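Local coordinates for protein endo-xylogalacturonan hydrolase A (Aspergillus tubingensis, PDB 4C2L) that hydrolyses xylogalacturonan, the xylose-substituted galacturonan of the hairy regions of pectin, and needs that xylose substitution for activity, at residues N143-P154 with N167-N178. Numbering follows the deposited sequence.
Sequences NLEISGLRQKNP and NVVFSNLKMDAN. With SO4 (sulfate ion), chain G.
Ile146 with Phe170 and Leu149 with Leu173 are register partners on two adjacent rungs of the right-handed parallel beta-helix of family 28 glycosidases, a worked example of how solenoid coils stack in register, apolar side chains inward. Residues 143-154 and 167-178 run parallel; the axes of 143-147 and 168-171 approach to 4.7 Å before the corner at Gly148 and Asn172, and those of 150-152 and 173-176 to 4.6 Å after it. Inside the coil, Ile146 turns CG1 back beside its own backbone N (chi1 -53°), which brings CD1 over one face of the Phe170 ring, near its rim and 4.1 Å from the ring centroid. That methyl also fills the notch beside Val168 CG1, while the ring meets Phe191 of strand 191-196 edge-to-face. Where the chain bends, Leu173 pushes CD2 into a hollow formed by the CA of Ser147, the backbone N of Gly148 and Leu149 CD1, the last 4.0 Å away. Further along the interior, Gln151 lays OE1 alongside Met175 CG, and its NE2 bonds to Asn159. On the outer face the fit is polar. Arg150, extended as far as NE, reaches past its partner Lys174 to cross Asp176 at about a right angle in a two-pronged salt bridge, NE to OD2 and NH2 to OD1, each 2.8 Å; the two planes are turned 35° apart. Lys152 CD lies over one guanidinium face, toward its rim, and its NZ joins Arg150 in holding a sulfate that probably came with the crystallisation solution. Beyond Lys152, Asn153 reaches across to 167-178, its OD1 accepting the backbone N-H of Asn178 at 3.0 Å.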
loop_
_atom_site.group_PDB
_atom_site.type_symbol
_atom_site.label_atom_id
_atom_site.label_comp_id
_atom_site.label_asym_id
_atom_site.label_seq_id
_atom_site.Cartn_x
_atom_site.Cartn_y
_atom_site.Cartn_z
ATOM N N ASN A 143 -2.206 0.184 19.022
ATOM C CA ASN A 143 -0.972 -0.426 19.492
ATOM C C ASN A 143 -0.747 -1.794 18.851
ATOM O O ASN A 143 -0.736 -2.821 19.527
ATOM C CB ASN A 143 -0.973 -0.522 21.032
ATOM C CG ASN A 143 -1.205 0.828 21.707
ATOM O OD1 ASN A 143 -1.953 0.935 22.688
ATOM N ND2 ASN A 143 -0.577 1.862 21.180
ATOM N N LEU A 144 -0.615 -1.792 17.530
ATOM C CA LEU A 144 -0.426 -3.008 16.763
ATOM C C LEU A 144 0.952 -2.966 16.143
ATOM O O LEU A 144 1.346 -1.953 15.568
ATOM C CB LEU A 144 -1.481 -3.113 15.662
ATOM C CG LEU A 144 -2.924 -2.866 16.143
ATOM C CD1 LEU A 144 -3.873 -2.648 14.983
ATOM C CD2 LEU A 144 -3.405 -4.010 17.015
ATOM N N GLU A 145 1.672 -4.076 16.252
ATOM C CA GLU A 145 3.033 -4.152 15.745
ATOM C C GLU A 145 3.131 -5.402 14.869
ATOM O O GLU A 145 2.764 -6.500 15.303
ATOM C CB GLU A 145 4.004 -4.202 16.939
ATOM C CG GLU A 145 5.477 -4.142 16.580
ATOM C CD GLU A 145 6.141 -5.509 16.421
ATOM O OE1 GLU A 145 5.518 -6.569 16.701
ATOM O OE2 GLU A 145 7.323 -5.517 16.023
ATOM N N ILE A 146 3.576 -5.214 13.627
ATOM C CA ILE A 146 3.702 -6.281 12.648
ATOM C C ILE A 146 5.143 -6.255 12.153
ATOM O O ILE A 146 5.577 -5.277 11.550
ATOM C CB ILE A 146 2.737 -6.093 11.451
ATOM C CG1 ILE A 146 1.290 -5.898 11.940
ATOM C CG2 ILE A 146 2.803 -7.288 10.499
ATOM C CD1 ILE A 146 0.966 -4.455 12.272
ATOM N N SER A 147 5.889 -7.337 12.373
ATOM C CA SER A 147 7.327 -7.260 12.116
ATOM C C SER A 147 8.024 -8.579 11.844
ATOM O O SER A 147 7.596 -9.635 12.304
ATOM C CB SER A 147 8.019 -6.579 13.297
ATOM O OG SER A 147 7.975 -7.396 14.461
ATOM N N GLY A 148 9.105 -8.493 11.079
ATOM C CA GLY A 148 10.042 -9.579 10.920
ATOM C C GLY A 148 9.658 -10.669 9.958
ATOM O O GLY A 148 10.432 -11.601 9.739
ATOM N N LEU A 149 8.489 -10.567 9.346
ATOM C CA LEU A 149 8.012 -11.712 8.586
ATOM C C LEU A 149 7.930 -11.432 7.105
ATOM O O LEU A 149 8.077 -10.289 6.675
ATOM C CB LEU A 149 6.683 -12.205 9.156
ATOM C CG LEU A 149 5.595 -11.177 9.358
ATOM C CD1 LEU A 149 4.899 -10.978 8.018
ATOM C CD2 LEU A 149 4.632 -11.685 10.419
ATOM N N ARG A 150 7.724 -12.491 6.338
ATOM C CA ARG A 150 7.518 -12.402 4.908
ATOM C C ARG A 150 6.033 -12.610 4.617
ATOM O O ARG A 150 5.409 -13.527 5.166
ATOM C CB ARG A 150 8.313 -13.498 4.217
ATOM C CG ARG A 150 8.094 -13.584 2.718
ATOM C CD ARG A 150 8.976 -14.650 2.081
ATOM N NE ARG A 150 8.663 -14.755 0.662
ATOM C CZ ARG A 150 8.819 -15.855 -0.072
ATOM N NH1 ARG A 150 9.303 -16.970 0.477
ATOM N NH2 ARG A 150 8.494 -15.832 -1.361
ATOM N N GLN A 151 5.495 -11.766 3.737
ATOM C CA GLN A 151 4.166 -11.980 3.183
ATOM C C GLN A 151 4.354 -12.333 1.725
ATOM O O GLN A 151 4.982 -11.576 0.974
ATOM C CB GLN A 151 3.311 -10.717 3.324
ATOM C CG GLN A 151 2.983 -10.371 4.773
ATOM C CD GLN A 151 2.309 -9.012 4.882
ATOM O OE1 GLN A 151 2.533 -8.138 4.052
ATOM N NE2 GLN A 151 1.495 -8.827 5.901
ATOM N N LYS A 152 3.803 -13.479 1.325
ATOM C CA LYS A 152 4.038 -14.066 0.008
ATOM C C LYS A 152 2.722 -14.223 -0.760
ATOM O O LYS A 152 1.761 -14.775 -0.224
ATOM C CB LYS A 152 4.664 -15.457 0.208
ATOM C CG LYS A 152 4.871 -16.250 -1.069
ATOM C CD LYS A 152 5.454 -17.615 -0.717
ATOM C CE LYS A 152 5.478 -18.521 -1.937
ATOM N NZ LYS A 152 6.134 -19.810 -1.558
ATOM N N ASN A 153 2.686 -13.710 -1.988
ATOM C CA ASN A 153 1.598 -13.971 -2.938
ATOM C C ASN A 153 0.181 -13.746 -2.387
ATOM O O ASN A 153 -0.658 -14.650 -2.407
ATOM C CB ASN A 153 1.745 -15.375 -3.543
ATOM C CG ASN A 153 3.065 -15.563 -4.266
ATOM O OD1 ASN A 153 3.676 -14.585 -4.722
ATOM N ND2 ASN A 153 3.513 -16.829 -4.397
ATOM N N PRO A 154 -0.103 -12.526 -1.912
ATOM C CA PRO A 154 -1.485 -12.211 -1.516
ATOM C C PRO A 154 -2.383 -12.210 -2.750
ATOM O O PRO A 154 -1.940 -11.834 -3.834
ATOM C CB PRO A 154 -1.366 -10.781 -0.989
ATOM C CG PRO A 154 -0.224 -10.197 -1.773
ATOM C CD PRO A 154 0.770 -11.345 -1.840
ATOM N N ASN A 167 -1.602 4.070 16.235
ATOM C CA ASN A 167 -0.329 3.496 16.693
ATOM C C ASN A 167 -0.100 2.096 16.104
ATOM O O ASN A 167 -0.123 1.083 16.826
ATOM C CB ASN A 167 -0.234 3.421 18.230
ATOM C CG ASN A 167 -0.527 4.751 18.916
ATOM O OD1 ASN A 167 -0.098 5.813 18.459
ATOM N ND2 ASN A 167 -1.236 4.691 20.043
ATOM N N VAL A 168 0.088 2.049 14.792
ATOM C CA VAL A 168 0.303 0.803 14.080
ATOM C C VAL A 168 1.692 0.884 13.462
ATOM O O VAL A 168 2.016 1.859 12.765
ATOM C CB VAL A 168 -0.743 0.621 12.970
ATOM C CG1 VAL A 168 -0.534 -0.696 12.230
ATOM C CG2 VAL A 168 -2.144 0.685 13.577
ATOM N N VAL A 169 2.506 -0.137 13.711
ATOM C CA VAL A 169 3.871 -0.138 13.189
ATOM C C VAL A 169 4.159 -1.406 12.399
ATOM O O VAL A 169 3.978 -2.508 12.922
ATOM C CB VAL A 169 4.921 0.016 14.319
ATOM C CG1 VAL A 169 6.325 -0.029 13.732
ATOM C CG2 VAL A 169 4.712 1.318 15.073
ATOM N N PHE A 170 4.605 -1.238 11.152
ATOM C CA PHE A 170 5.047 -2.342 10.298
ATOM C C PHE A 170 6.553 -2.194 10.189
ATOM O O PHE A 170 7.033 -1.152 9.748
ATOM C CB PHE A 170 4.456 -2.227 8.888
ATOM C CG PHE A 170 2.951 -2.309 8.834
ATOM C CD1 PHE A 170 2.177 -1.155 8.944
ATOM C CD2 PHE A 170 2.309 -3.524 8.631
ATOM C CE1 PHE A 170 0.783 -1.212 8.863
ATOM C CE2 PHE A 170 0.912 -3.598 8.562
ATOM C CZ PHE A 170 0.149 -2.434 8.678
ATOM N N SER A 171 7.299 -3.220 10.593
ATOM C CA SER A 171 8.768 -3.122 10.567
ATOM C C SER A 171 9.433 -4.377 10.026
ATOM O O SER A 171 9.005 -5.480 10.342
ATOM C CB SER A 171 9.278 -2.862 12.000
ATOM O OG SER A 171 10.679 -2.793 12.000
ATOM N N ASN A 172 10.503 -4.213 9.242
ATOM C CA ASN A 172 11.308 -5.356 8.813
ATOM C C ASN A 172 10.467 -6.426 8.114
ATOM O O ASN A 172 10.507 -7.604 8.484
ATOM C CB ASN A 172 12.034 -5.967 10.023
ATOM C CG ASN A 172 13.112 -5.054 10.560
ATOM O OD1 ASN A 172 13.842 -4.440 9.785
ATOM N ND2 ASN A 172 13.211 -4.956 11.872
ATOM N N LEU A 173 9.672 -6.007 7.138
ATOM C CA LEU A 173 8.829 -6.931 6.395
ATOM C C LEU A 173 9.383 -7.158 4.996
ATOM O O LEU A 173 9.900 -6.227 4.353
ATOM C CB LEU A 173 7.388 -6.402 6.291
ATOM C CG LEU A 173 6.592 -6.147 7.567
ATOM C CD1 LEU A 173 5.177 -5.717 7.201
ATOM C CD2 LEU A 173 6.545 -7.404 8.441
ATOM N N LYS A 174 9.286 -8.403 4.538
ATOM C CA LYS A 174 9.612 -8.747 3.161
ATOM C C LYS A 174 8.315 -9.163 2.479
ATOM O O LYS A 174 7.663 -10.094 2.919
ATOM C CB LYS A 174 10.632 -9.880 3.109
ATOM C CG LYS A 174 11.054 -10.245 1.694
ATOM C CD LYS A 174 12.483 -10.772 1.661
ATOM C CE LYS A 174 12.506 -12.294 1.705
ATOM N NZ LYS A 174 12.110 -12.855 0.383
ATOM N N MET A 175 7.936 -8.447 1.426
ATOM C CA MET A 175 6.635 -8.671 0.807
ATOM C C MET A 175 6.831 -8.901 -0.670
ATOM O O MET A 175 7.460 -8.100 -1.356
ATOM C CB MET A 175 5.732 -7.462 1.055
ATOM C CG MET A 175 5.484 -7.250 2.541
ATOM S SD MET A 175 5.094 -5.540 2.936
ATOM C CE MET A 175 3.717 -5.291 1.825
ATOM N N ASP A 176 6.324 -10.025 -1.169
ATOM C CA ASP A 176 6.535 -10.327 -2.574
ATOM C C ASP A 176 5.352 -11.037 -3.171
ATOM O O ASP A 176 4.788 -11.944 -2.558
ATOM C CB ASP A 176 7.823 -11.160 -2.770
ATOM C CG ASP A 176 7.874 -12.382 -1.855
ATOM O OD1 ASP A 176 7.354 -13.438 -2.237
ATOM O OD2 ASP A 176 8.458 -12.310 -0.760
ATOM N N ALA A 177 4.978 -10.601 -4.365
ATOM C CA ALA A 177 3.941 -11.244 -5.162
ATOM C C ALA A 177 4.549 -11.509 -6.528
ATOM O O ALA A 177 4.934 -10.558 -7.218
ATOM C CB ALA A 177 2.729 -10.324 -5.282
ATOM N N ASN A 178 4.664 -12.792 -6.895
ATOM C CA ASN A 178 5.212 -13.207 -8.187
ATOM C C ASN A 178 4.327 -14.261 -8.814
ATOM O O ASN A 178 4.078 -15.293 -8.200
ATOM C CB ASN A 178 6.620 -13.778 -8.009
ATOM C CG ASN A 178 7.620 -12.712 -7.605
ATOM O OD1 ASN A 178 7.934 -12.575 -6.420
ATOM N ND2 ASN A 178 8.077 -11.917 -8.568
HETATM S S SO4 G . 9.334 -18.938 -2.801
HETATM O O1 SO4 G . 9.617 -17.527 -3.155
HETATM O O2 SO4 G . 8.912 -19.081 -1.386
HETATM O O3 SO4 G . 10.561 -19.734 -2.997
HETATM O O4 SO4 G . 8.261 -19.433 -3.695
HETATM O O HOH W 1 6.439 -14.372 -4.473
HETATM O O HOH W 2 5.290 -17.436 -7.057
#